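Local coordinates for protein putative prephenate dehydratase (Streptococcus mutans, PDB 4LUB) that probably catalyses the conversion of prephenate to 3-phenylpyruvate, with loss of carbon dioxide and water, in L-phenylalanine biosynthesis, at residues Met3-Leu8 with Asn17-Ala22; Leu29-Ile34 with Ser43-Phe48; Tyr67-Ala72 with Ala197-Asp202; Phe243-His246 with Leu250-Phe253. All coordinates share one frame; numbering follows the deposited sequence.

Contact 1 (Met3-Leu8 with Asn17-Ala22); sequences MKIAYL and NVALHA
While Ala-19 turns its methyl to Ile-5 and Tyr-7, the outer side of the same helix carries the shortest polar bond of the pair of segments, His-21 ND1 to Asn-17 O at 2.6 Å. The bond is bent, with an N-H...O angle of 143°, and it ties the exposed imidazole back to the preceding helical turn, while the contact with the strand is apolar. There Ala-19 CB lies 4.0 Å from Tyr-7 CB and 4.3 Å from Ile-5 CG2. Ile-5 and Tyr-7, two apart on strand 4-8, both point to helix 14-22, and the single methyl faces the strand between them. Tyr-7 CG sits between its own backbone N and carbonyl carbon (chi1 65°), which carries the phenol past Ala-19 to stack on His-16 of the same helix and to touch Pro-30 of the neighbouring strand. Ile-5 meanwhile reaches Phe-48 and Ile-50. The two segments thus form the first half of the beta-alpha-beta unit 4-8, 14-22, 27-31 of the prephenate dehydratase domain. With no hydrogen bond between them, the small alanine allows a close helix-on-sheet approach that rests on dispersion and exclusion of water.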
loop_
_atom_site.group_PDB
_atom_site.type_symbol
_atom_site.label_atom_id
_atom_site.label_comp_id
_atom_site.label_asym_id
_atom_site.label_seq_id
_atom_site.Cartn_x
_atom_site.Cartn_y
_atom_site.Cartn_z
ATOM N N MET B 3 12.839 4.042 31.122
ATOM C CA MET B 3 13.414 5.290 31.623
ATOM C C MET B 3 13.450 6.377 30.550
ATOM O O MET B 3 12.816 7.416 30.692
ATOM C CB MET B 3 14.821 5.051 32.161
ATOM C CG MET B 3 14.980 5.325 33.640
ATOM S SD MET B 3 16.690 5.108 34.111
ATOM C CE MET B 3 16.531 4.887 35.873
ATOM N N LYS B 4 14.229 6.139 29.496
ATOM C CA LYS B 4 14.369 7.070 28.368
ATOM C C LYS B 4 13.560 6.661 27.142
ATOM O O LYS B 4 13.488 5.485 26.801
ATOM C CB LYS B 4 15.841 7.218 27.979
ATOM C CG LYS B 4 16.708 7.683 29.143
ATOM C CD LYS B 4 18.165 7.920 28.744
ATOM C CE LYS B 4 18.844 8.934 29.670
ATOM N NZ LYS B 4 20.204 9.282 29.164
ATOM N N ILE B 5 12.937 7.637 26.499
ATOM C CA ILE B 5 12.105 7.384 25.338
ATOM C C ILE B 5 12.458 8.247 24.136
ATOM O O ILE B 5 12.552 9.467 24.241
ATOM C CB ILE B 5 10.629 7.598 25.678
ATOM C CG1 ILE B 5 10.055 6.344 26.329
ATOM C CG2 ILE B 5 9.818 7.769 24.424
ATOM C CD1 ILE B 5 10.162 6.298 27.804
ATOM N N ALA B 6 12.671 7.591 22.999
ATOM C CA ALA B 6 12.935 8.284 21.743
ATOM C C ALA B 6 11.641 8.574 20.993
ATOM O O ALA B 6 10.736 7.734 20.954
ATOM C CB ALA B 6 13.862 7.460 20.867
ATOM N N TYR B 7 11.563 9.752 20.385
ATOM C CA TYR B 7 10.404 10.118 19.581
ATOM C C TYR B 7 10.866 10.902 18.364
ATOM O O TYR B 7 12.001 11.377 18.321
ATOM C CB TYR B 7 9.381 10.924 20.392
ATOM C CG TYR B 7 9.862 12.284 20.868
ATOM C CD1 TYR B 7 10.516 12.424 22.083
ATOM C CD2 TYR B 7 9.662 13.423 20.098
ATOM C CE1 TYR B 7 10.959 13.662 22.527
ATOM C CE2 TYR B 7 10.103 14.670 20.530
ATOM C CZ TYR B 7 10.751 14.782 21.746
ATOM O OH TYR B 7 11.190 16.008 22.187
ATOM N N LEU B 8 9.995 11.014 17.370
ATOM C CA LEU B 8 10.313 11.776 16.179
ATOM C C LEU B 8 10.231 13.262 16.513
ATOM O O LEU B 8 9.161 13.786 16.839
ATOM C CB LEU B 8 9.362 11.405 15.035
ATOM C CG LEU B 8 9.459 12.232 13.751
ATOM C CD1 LEU B 8 10.817 12.040 13.103
ATOM C CD2 LEU B 8 8.364 11.834 12.781
ATOM N N ASN B 17 3.958 14.929 21.393
ATOM C CA ASN B 17 2.697 14.888 22.124
ATOM C C ASN B 17 2.258 13.461 22.447
ATOM O O ASN B 17 1.796 13.178 23.550
ATOM C CB ASN B 17 1.605 15.604 21.323
ATOM C CG ASN B 17 0.365 15.889 22.146
ATOM O OD1 ASN B 17 0.403 15.876 23.379
ATOM N ND2 ASN B 17 -0.747 16.147 21.466
ATOM N N VAL B 18 2.443 12.553 21.494
ATOM C CA VAL B 18 2.055 11.157 21.693
ATOM C C VAL B 18 2.908 10.488 22.774
ATOM O O VAL B 18 2.393 9.755 23.622
ATOM C CB VAL B 18 2.152 10.357 20.372
ATOM C CG1 VAL B 18 1.856 8.882 20.601
ATOM C CG2 VAL B 18 1.202 10.947 19.330
ATOM N N ALA B 19 4.209 10.760 22.750
ATOM C CA ALA B 19 5.145 10.088 23.638
ATOM C C ALA B 19 4.936 10.537 25.086
ATOM O O ALA B 19 5.133 9.760 26.023
ATOM C CB ALA B 19 6.583 10.353 23.191
ATOM N N LEU B 20 4.513 11.786 25.257
ATOM C CA LEU B 20 4.160 12.325 26.576
ATOM C C LEU B 20 3.058 11.540 27.284
ATOM O O LEU B 20 3.095 11.352 28.499
ATOM C CB LEU B 20 3.700 13.781 26.451
ATOM C CG LEU B 20 4.723 14.892 26.228
ATOM C CD1 LEU B 20 4.084 16.073 25.511
ATOM C CD2 LEU B 20 5.276 15.329 27.577
ATOM N N HIS B 21 2.068 11.097 26.517
ATOM C CA HIS B 21 0.909 10.425 27.085
ATOM C C HIS B 21 1.232 8.979 27.453
ATOM O O HIS B 21 0.740 8.453 28.457
ATOM C CB HIS B 21 -0.248 10.482 26.092
ATOM C CG HIS B 21 -0.820 11.857 25.927
ATOM N ND1 HIS B 21 -0.114 12.880 25.332
ATOM C CD2 HIS B 21 -2.012 12.387 26.293
ATOM C CE1 HIS B 21 -0.850 13.976 25.323
ATOM N NE2 HIS B 21 -2.007 13.704 25.901
ATOM N N ALA B 22 2.076 8.344 26.644
ATOM C CA ALA B 22 2.442 6.956 26.872
ATOM C C ALA B 22 3.371 6.850 28.077
ATOM O O ALA B 22 3.312 5.884 28.840
ATOM C CB ALA B 22 3.093 6.370 25.631
#

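Contact 2 (Leu29-Ile34 with Ser43-Phe48); sequences LPFENI and SKQVCF
This is a mostly apolar contact that closes a beta-alpha-beta crossover: strand 27-31 enters helix 34-42, and the loop 43-48 that leaves the helix leads into strand 48-55. Strand 4-8 lies between the two parallel strands in the sheet, so the crossover passes over it, and Val-46 and Phe-31 both rest on Ala-6 of that middle strand. Leu-29 and Phe-31 point to the loop, while Gln-45 and Val-46 point back. Val-46 is the buried centre. Its CG1 branch, anti to the carbonyl carbon (chi1 -61°), is the one that reaches the strand, meeting Leu-29 CD1 at 3.8 Å and Phe-31 CE1 at 4.3 Å. The Leu-29 and Val-46 side chains run past each other in opposite senses, and the Phe-31 ring is met by the valine methyl at a slant. From the helix, Val-37 and Ala-40 also pack against Phe-31, and Ala-40 and Tyr-41 against Val-46. Both ends of the helix are marked: Asn-33 OD1 caps Glu-36 N at its start, and Lys-44, with positive phi, ends it in a Schellman motif that turns the chain toward Gln-45. Gln-45, itself exposed, covers the outer side of the contact with an extended side chain, its amide plane 70° from the plane of the Phe-31 ring. Its oxygen comes to the ring edge, near the ring plane, where C-H groups offer slight positive charge: Gln-45 OE1 is 3.8 Å from Phe-31 CZ and 3.9 Å from Phe-31 CE2.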
loop_
_atom_site.group_PDB
_atom_site.type_symbol
_atom_site.label_atom_id
_atom_site.label_comp_id
_atom_site.label_asym_id
_atom_site.label_seq_id
_atom_site.Cartn_x
_atom_site.Cartn_y
_atom_site.Cartn_z
ATOM N N LEU B 29 13.600 11.790 24.572
ATOM C CA LEU B 29 14.677 12.310 23.741
ATOM C C LEU B 29 14.294 12.335 22.275
ATOM O O LEU B 29 13.858 11.335 21.732
ATOM C CB LEU B 29 15.955 11.482 23.914
ATOM C CG LEU B 29 16.301 10.949 25.303
ATOM C CD1 LEU B 29 17.516 10.037 25.240
ATOM C CD2 LEU B 29 16.531 12.086 26.289
ATOM N N PRO B 30 14.463 13.492 21.628
ATOM C CA PRO B 30 14.023 13.608 20.237
ATOM C C PRO B 30 15.098 13.150 19.250
ATOM O O PRO B 30 16.297 13.281 19.511
ATOM C CB PRO B 30 13.766 15.105 20.092
ATOM C CG PRO B 30 14.817 15.703 20.990
ATOM C CD PRO B 30 14.814 14.807 22.197
ATOM N N PHE B 31 14.668 12.602 18.122
ATOM C CA PHE B 31 15.601 12.238 17.067
ATOM C C PHE B 31 15.030 12.742 15.745
ATOM O O PHE B 31 13.815 12.961 15.635
ATOM C CB PHE B 31 15.838 10.730 17.055
ATOM C CG PHE B 31 16.607 10.234 18.251
ATOM C CD1 PHE B 31 15.955 9.950 19.439
ATOM C CD2 PHE B 31 17.980 10.065 18.191
ATOM C CE1 PHE B 31 16.658 9.506 20.546
ATOM C CE2 PHE B 31 18.687 9.615 19.291
ATOM C CZ PHE B 31 18.025 9.336 20.471
ATOM N N GLU B 32 15.893 12.890 14.742
ATOM C CA GLU B 32 15.601 13.724 13.574
ATOM C C GLU B 32 14.690 13.064 12.549
ATOM O O GLU B 32 13.993 13.745 11.796
ATOM C CB GLU B 32 16.901 14.115 12.863
ATOM C CG GLU B 32 18.047 13.123 13.072
ATOM C CD GLU B 32 19.217 13.339 12.139
ATOM O OE1 GLU B 32 19.310 14.411 11.503
ATOM O OE2 GLU B 32 20.054 12.415 12.017
ATOM N N ASN B 33 14.683 11.739 12.526
ATOM C CA ASN B 33 13.860 11.012 11.573
ATOM C C ASN B 33 13.535 9.637 12.126
ATOM O O ASN B 33 14.171 9.180 13.078
ATOM C CB ASN B 33 14.547 10.908 10.195
ATOM C CG ASN B 33 15.875 10.143 10.233
ATOM O OD1 ASN B 33 15.974 9.043 10.782
ATOM N ND2 ASN B 33 16.901 10.730 9.631
ATOM N N ILE B 34 12.544 8.989 11.520
ATOM C CA ILE B 34 12.008 7.725 12.017
ATOM C C ILE B 34 13.102 6.671 12.157
ATOM O O ILE B 34 13.190 5.996 13.174
ATOM C CB ILE B 34 10.872 7.219 11.094
ATOM C CG1 ILE B 34 9.643 8.133 11.249
ATOM C CG2 ILE B 34 10.525 5.764 11.392
ATOM C CD1 ILE B 34 8.729 8.174 10.042
ATOM N N SER B 43 20.396 0.778 19.617
ATOM C CA SER B 43 21.661 1.114 20.259
ATOM C C SER B 43 21.594 1.156 21.784
ATOM O O SER B 43 22.594 1.445 22.439
ATOM C CB SER B 43 22.143 2.466 19.740
ATOM O OG SER B 43 22.699 2.327 18.449
ATOM N N LYS B 44 20.413 0.875 22.332
ATOM C CA LYS B 44 20.178 0.852 23.780
ATOM C C LYS B 44 20.344 2.224 24.440
ATOM O O LYS B 44 20.618 2.302 25.637
ATOM C CB LYS B 44 21.097 -0.159 24.485
ATOM C CG LYS B 44 21.116 -1.557 23.893
ATOM C CD LYS B 44 21.542 -2.568 24.951
ATOM C CE LYS B 44 22.364 -3.701 24.351
ATOM N NZ LYS B 44 23.445 -4.144 25.285
ATOM N N GLN B 45 20.193 3.298 23.669
ATOM C CA GLN B 45 20.118 4.638 24.249
ATOM C C GLN B 45 18.774 4.856 24.922
ATOM O O GLN B 45 18.665 5.550 25.935
ATOM C CB GLN B 45 20.328 5.712 23.185
ATOM C CG GLN B 45 21.441 5.426 22.205
ATOM C CD GLN B 45 21.596 6.534 21.181
ATOM O OE1 GLN B 45 21.339 7.703 21.475
ATOM N NE2 GLN B 45 22.014 6.174 19.973
ATOM N N VAL B 46 17.745 4.241 24.356
ATOM C CA VAL B 46 16.398 4.453 24.845
ATOM C C VAL B 46 15.695 3.136 25.034
ATOM O O VAL B 46 16.164 2.060 24.632
ATOM C CB VAL B 46 15.544 5.356 23.928
ATOM C CG1 VAL B 46 16.168 6.749 23.799
ATOM C CG2 VAL B 46 15.329 4.707 22.569
ATOM N N CYS B 47 14.552 3.257 25.680
ATOM C CA CYS B 47 13.828 2.131 26.202
ATOM C C CYS B 47 12.643 1.693 25.355
ATOM O O CYS B 47 12.307 0.511 25.278
ATOM C CB CYS B 47 13.348 2.573 27.572
ATOM S SG CYS B 47 14.714 3.227 28.567
ATOM N N PHE B 48 12.055 2.683 24.699
ATOM C CA PHE B 48 10.925 2.557 23.791
ATOM C C PHE B 48 11.129 3.622 22.735
ATOM O O PHE B 48 11.802 4.617 22.994
ATOM C CB PHE B 48 9.566 2.768 24.492
ATOM C CG PHE B 48 9.219 1.718 25.517
ATOM C CD1 PHE B 48 8.583 0.543 25.137
ATOM C CD2 PHE B 48 9.516 1.909 26.859
ATOM C CE1 PHE B 48 8.269 -0.429 26.071
ATOM C CE2 PHE B 48 9.207 0.946 27.794
ATOM C CZ PHE B 48 8.583 -0.224 27.402
#

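Contact 3 (Tyr67-Ala72 with Ala197-Asp202); sequences YLFHQA and ALTLPD
Phe-69 reaches Ala-197 and Thr-199 because its CG stands anti to the backbone N (chi1 177°), sending the ring out from the last turn of helix 62-70 to strand 189-199. On the strand, Thr-199 keeps CG2 anti to the carbonyl carbon, beside the backbone N, which turns the methyl rather than the hydroxyl to the ring. Ala-197 and Thr-199, two apart, point to the same side and meet different parts of the phenyl group. Ala-197 CB is pressed against the near part, 3.3 Å from Phe-69 CD1 and 3.8 Å from Phe-69 CE1; the first distance is tight for two carbons. Farther out, Thr-199 CG2 lies 3.9 Å from Phe-69 CZ. Both methyls approach at a slant. Phe-238 of strand 237-244 stacks with the phenyl ring and touches Ala-197 and Thr-199 as well. His-70 lies alongside, with Phe-69 CD2 3.6 Å above its imidazole plane.

Near the C-terminal end of the segment Tyr-67 O accepts from both Gln-71 N and Ala-72 N. Nearby, Lys-266 of strand 264-274 donates through NZ to the carbonyls of Leu-68, Phe-69 and Ala-72, placing a positive charge where the helix dipole would favour it. The contact therefore joins the prephenate dehydratase part of the chain to the ACT part through one inserted aromatic ring, while a polar tie between the two parts comes from the neighbouring Lys-266.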
loop_
_atom_site.group_PDB
_atom_site.type_symbol
_atom_site.label_atom_id
_atom_site.label_comp_id
_atom_site.label_asym_id
_atom_site.label_seq_id
_atom_site.Cartn_x
_atom_site.Cartn_y
_atom_site.Cartn_z
ATOM N N TYR B 67 11.860 -0.113 7.478
ATOM C CA TYR B 67 12.845 -0.334 8.533
ATOM C C TYR B 67 12.462 -1.474 9.488
ATOM O O TYR B 67 13.287 -2.334 9.789
ATOM C CB TYR B 67 13.104 0.939 9.331
ATOM C CG TYR B 67 14.411 0.824 10.077
ATOM C CD1 TYR B 67 15.613 1.125 9.451
ATOM C CD2 TYR B 67 14.448 0.372 11.388
ATOM C CE1 TYR B 67 16.822 0.996 10.118
ATOM C CE2 TYR B 67 15.648 0.242 12.063
ATOM C CZ TYR B 67 16.827 0.554 11.425
ATOM O OH TYR B 67 18.018 0.424 12.096
ATOM N N LEU B 68 11.236 -1.441 10.002
ATOM C CA LEU B 68 10.740 -2.500 10.881
ATOM C C LEU B 68 10.766 -3.903 10.279
ATOM O O LEU B 68 11.053 -4.868 10.986
ATOM C CB LEU B 68 9.316 -2.179 11.352
ATOM C CG LEU B 68 9.134 -1.651 12.785
ATOM C CD1 LEU B 68 10.294 -0.833 13.322
ATOM C CD2 LEU B 68 7.783 -0.948 12.954
ATOM N N PHE B 69 10.458 -4.034 8.995
ATOM C CA PHE B 69 10.542 -5.344 8.362
ATOM C C PHE B 69 11.971 -5.789 8.078
ATOM O O PHE B 69 12.379 -6.850 8.535
ATOM C CB PHE B 69 9.740 -5.386 7.061
ATOM C CG PHE B 69 9.858 -6.697 6.323
ATOM C CD1 PHE B 69 9.148 -7.805 6.742
ATOM C CD2 PHE B 69 10.653 -6.811 5.195
ATOM C CE1 PHE B 69 9.246 -9.014 6.071
ATOM C CE2 PHE B 69 10.749 -8.014 4.509
ATOM C CZ PHE B 69 10.049 -9.115 4.952
ATOM N N HIS B 70 12.719 -4.982 7.326
ATOM C CA HIS B 70 14.046 -5.372 6.838
ATOM C C HIS B 70 15.119 -5.455 7.913
ATOM O O HIS B 70 15.959 -6.352 7.895
ATOM C CB HIS B 70 14.520 -4.388 5.763
ATOM C CG HIS B 70 13.706 -4.417 4.505
ATOM N ND1 HIS B 70 13.660 -5.516 3.674
ATOM C CD2 HIS B 70 12.907 -3.482 3.938
ATOM C CE1 HIS B 70 12.870 -5.257 2.646
ATOM N NE2 HIS B 70 12.398 -4.030 2.784
ATOM N N GLN B 71 15.099 -4.516 8.847
ATOM C CA GLN B 71 16.267 -4.298 9.690
ATOM C C GLN B 71 16.022 -4.527 11.171
ATOM O O GLN B 71 16.863 -5.113 11.848
ATOM C CB GLN B 71 16.817 -2.891 9.459
ATOM C CG GLN B 71 17.729 -2.823 8.258
ATOM C CD GLN B 71 18.942 -3.718 8.419
ATOM O OE1 GLN B 71 19.495 -3.841 9.515
ATOM N NE2 GLN B 71 19.344 -4.373 7.337
ATOM N N ALA B 72 14.896 -4.050 11.686
ATOM C CA ALA B 72 14.697 -4.090 13.127
ATOM C C ALA B 72 14.191 -5.434 13.653
ATOM O O ALA B 72 13.472 -6.164 12.971
ATOM C CB ALA B 72 13.739 -2.983 13.532
ATOM N N ALA B 197 4.059 -8.904 8.938
ATOM C CA ALA B 197 4.622 -8.755 7.610
ATOM C C ALA B 197 4.757 -10.141 6.979
ATOM O O ALA B 197 5.490 -10.987 7.492
ATOM C CB ALA B 197 5.971 -8.036 7.667
ATOM N N LEU B 198 4.032 -10.383 5.889
ATOM C CA LEU B 198 4.055 -11.690 5.227
ATOM C C LEU B 198 4.836 -11.643 3.931
ATOM O O LEU B 198 4.750 -10.671 3.177
ATOM C CB LEU B 198 2.650 -12.214 4.907
ATOM C CG LEU B 198 1.492 -12.276 5.896
ATOM C CD1 LEU B 198 0.222 -12.526 5.113
ATOM C CD2 LEU B 198 1.705 -13.388 6.883
ATOM N N THR B 199 5.590 -12.705 3.678
ATOM C CA THR B 199 6.131 -12.973 2.352
ATOM C C THR B 199 5.558 -14.299 1.865
ATOM O O THR B 199 5.312 -15.210 2.657
ATOM C CB THR B 199 7.657 -13.018 2.340
ATOM O OG1 THR B 199 8.120 -13.879 3.387
ATOM C CG2 THR B 199 8.218 -11.624 2.566
ATOM N N LEU B 200 5.329 -14.402 0.565
ATOM C CA LEU B 200 4.632 -15.552 0.030
ATOM C C LEU B 200 5.629 -16.518 -0.624
ATOM O O LEU B 200 6.746 -16.123 -0.942
ATOM C CB LEU B 200 3.579 -15.065 -0.970
ATOM C CG LEU B 200 2.537 -14.164 -0.286
ATOM C CD1 LEU B 200 1.762 -13.345 -1.298
ATOM C CD2 LEU B 200 1.601 -14.940 0.626
ATOM N N PRO B 201 5.233 -17.790 -0.808
ATOM C CA PRO B 201 6.108 -18.756 -1.488
ATOM C C PRO B 201 6.337 -18.349 -2.938
ATOM O O PRO B 201 5.371 -18.035 -3.640
ATOM C CB PRO B 201 5.332 -20.077 -1.398
ATOM C CG PRO B 201 4.408 -19.898 -0.254
ATOM C CD PRO B 201 4.047 -18.443 -0.228
ATOM N N ASP B 202 7.602 -18.339 -3.353
ATOM C CA ASP B 202 8.033 -17.826 -4.656
ATOM C C ASP B 202 7.751 -16.329 -4.749
ATOM O O ASP B 202 7.723 -15.770 -5.845
ATOM C CB ASP B 202 7.354 -18.565 -5.819
ATOM C CG ASP B 202 7.669 -20.045 -5.832
ATOM O OD1 ASP B 202 8.868 -20.403 -5.885
ATOM O OD2 ASP B 202 6.715 -20.853 -5.820
#

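Contact 4 (Phe243-His246 with Leu250-Phe253); sequences FENH and LVSF
Asn-245 and Val-251 make the tight part of this contact, and the ends of Glu-244 and His-246 lead off from its loose side. Val-251 points from the first turn of helix 248-261 at the end of strand 237-244, and its side chain crosses that of Asn-245 at about a right angle. Asn-245 CG is anti to the backbone N (chi1 -165°), which brings the amide end closer to the helix. Its oxygen then rests against the branched valine: OD1 of Asn-245 is 3.5 Å from CG2 of Val-251 and 3.8 Å from CB. The same methyl, Val-251 CG2, also lies 4.0 Å from the backbone oxygen Glu-244 O. These are van der Waals contacts of polar atoms with a methyl group, and no hydrogen bond spans the two segments. What fixes the amide is its other end, as Asn-245 ND2 donates to Glu-248 OE2 in the first turn of the helix. On the inner side Ile-220 packs on Val-251, and Ile-194 touches Asn-245. The outer side is looser. The Glu-244 carboxylate turns from the helix to the edge of the His-246 imidazole, and the exposed His-246 makes a weak hydrogen bond through NE2 to Asp-191 OD1. A short strand-to-helix turn, in which the helix folds back over its strand, is the start of the second beta-alpha-beta unit of the ferredoxin-like ACT fold.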
loop_
_atom_site.group_PDB
_atom_site.type_symbol
_atom_site.label_atom_id
_atom_site.label_comp_id
_atom_site.label_asym_id
_atom_site.label_seq_id
_atom_site.Cartn_x
_atom_site.Cartn_y
_atom_site.Cartn_z
ATOM N N PHE B 243 -4.774 -7.550 11.916
ATOM C CA PHE B 243 -5.947 -8.337 12.261
ATOM C C PHE B 243 -6.354 -7.994 13.674
ATOM O O PHE B 243 -5.515 -7.639 14.503
ATOM C CB PHE B 243 -5.657 -9.842 12.193
ATOM C CG PHE B 243 -5.550 -10.389 10.802
ATOM C CD1 PHE B 243 -6.678 -10.563 10.026
ATOM C CD2 PHE B 243 -4.324 -10.756 10.279
ATOM C CE1 PHE B 243 -6.587 -11.069 8.748
ATOM C CE2 PHE B 243 -4.239 -11.267 9.001
ATOM C CZ PHE B 243 -5.367 -11.423 8.234
ATOM N N GLU B 244 -7.642 -8.112 13.954
ATOM C CA GLU B 244 -8.109 -8.000 15.321
ATOM C C GLU B 244 -7.469 -9.108 16.145
ATOM O O GLU B 244 -7.336 -10.244 15.682
ATOM C CB GLU B 244 -9.633 -8.032 15.389
ATOM C CG GLU B 244 -10.217 -6.622 15.356
ATOM C CD GLU B 244 -11.711 -6.579 15.162
ATOM O OE1 GLU B 244 -12.385 -7.601 15.424
ATOM O OE2 GLU B 244 -12.211 -5.510 14.745
ATOM N N ASN B 245 -7.018 -8.757 17.343
ATOM C CA ASN B 245 -6.339 -9.712 18.208
ATOM C C ASN B 245 -7.091 -9.899 19.520
ATOM O O ASN B 245 -6.489 -9.989 20.585
ATOM C CB ASN B 245 -4.908 -9.242 18.485
ATOM C CG ASN B 245 -4.031 -10.338 19.060
ATOM O OD1 ASN B 245 -4.141 -11.502 18.671
ATOM N ND2 ASN B 245 -3.195 -9.982 20.028
ATOM N N HIS B 246 -8.413 -9.957 19.432
ATOM C CA HIS B 246 -9.261 -10.165 20.603
ATOM C C HIS B 246 -9.185 -11.610 21.087
ATOM O O HIS B 246 -9.286 -11.883 22.279
ATOM C CB HIS B 246 -10.702 -9.761 20.288
ATOM C CG HIS B 246 -10.871 -8.291 20.084
ATOM N ND1 HIS B 246 -10.694 -7.377 21.104
ATOM C CD2 HIS B 246 -11.177 -7.571 18.981
ATOM C CE1 HIS B 246 -10.894 -6.159 20.637
ATOM N NE2 HIS B 246 -11.187 -6.248 19.351
ATOM N N LEU B 250 -6.905 -18.267 19.096
ATOM C CA LEU B 250 -7.325 -18.514 17.717
ATOM C C LEU B 250 -6.360 -17.933 16.680
ATOM O O LEU B 250 -6.069 -18.571 15.666
ATOM C CB LEU B 250 -8.736 -17.979 17.505
ATOM C CG LEU B 250 -9.470 -18.533 16.272
ATOM C CD1 LEU B 250 -9.438 -20.078 16.182
ATOM C CD2 LEU B 250 -10.904 -18.010 16.252
ATOM N N VAL B 251 -5.890 -16.714 16.926
ATOM C CA VAL B 251 -4.835 -16.119 16.114
ATOM C C VAL B 251 -3.593 -17.013 16.071
ATOM O O VAL B 251 -2.994 -17.197 15.010
ATOM C CB VAL B 251 -4.471 -14.712 16.625
ATOM C CG1 VAL B 251 -3.208 -14.208 15.965
ATOM C CG2 VAL B 251 -5.625 -13.752 16.364
ATOM N N SER B 252 -3.216 -17.583 17.215
ATOM C CA SER B 252 -2.048 -18.463 17.283
ATOM C C SER B 252 -2.157 -19.668 16.350
ATOM O O SER B 252 -1.179 -20.041 15.702
ATOM C CB SER B 252 -1.818 -18.951 18.716
ATOM O OG SER B 252 -1.364 -17.892 19.537
ATOM N N PHE B 253 -3.329 -20.297 16.313
ATOM C CA PHE B 253 -3.577 -21.369 15.351
ATOM C C PHE B 253 -3.535 -20.871 13.908
ATOM O O PHE B 253 -3.003 -21.557 13.036
ATOM C CB PHE B 253 -4.915 -22.075 15.637
ATOM C CG PHE B 253 -4.953 -22.785 16.972
ATOM C CD1 PHE B 253 -4.074 -23.820 17.235
ATOM C CD2 PHE B 253 -5.884 -22.445 17.936
ATOM C CE1 PHE B 253 -4.094 -24.478 18.450
ATOM C CE2 PHE B 253 -5.918 -23.109 19.150
ATOM C CZ PHE B 253 -5.025 -24.124 19.406
#

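How the contacts relate
Contacts 1 to 4 follow one another in series along the chain. Contacts 1 and 2 have centres 9 Å apart and touch directly, sharing the parallel strands 4-8 and 27-31 of the prephenate dehydratase part, where Ile-5 O probably accepts from Leu-29 N. Contact 3 lies 23 Å from contact 2 between centres and joins that part to the ACT part. Contact 4, its centre 20 Å from that of contact 3, lies wholly in the ACT part, and strands 189-199 and 237-244, adjacent in the sheet, connect the two. Contacts 1 and 4, 28 Å apart, are on opposite sides of the chain's centre. All four reach a branched or curled mixed sheet whose strand pairings extend through both parts.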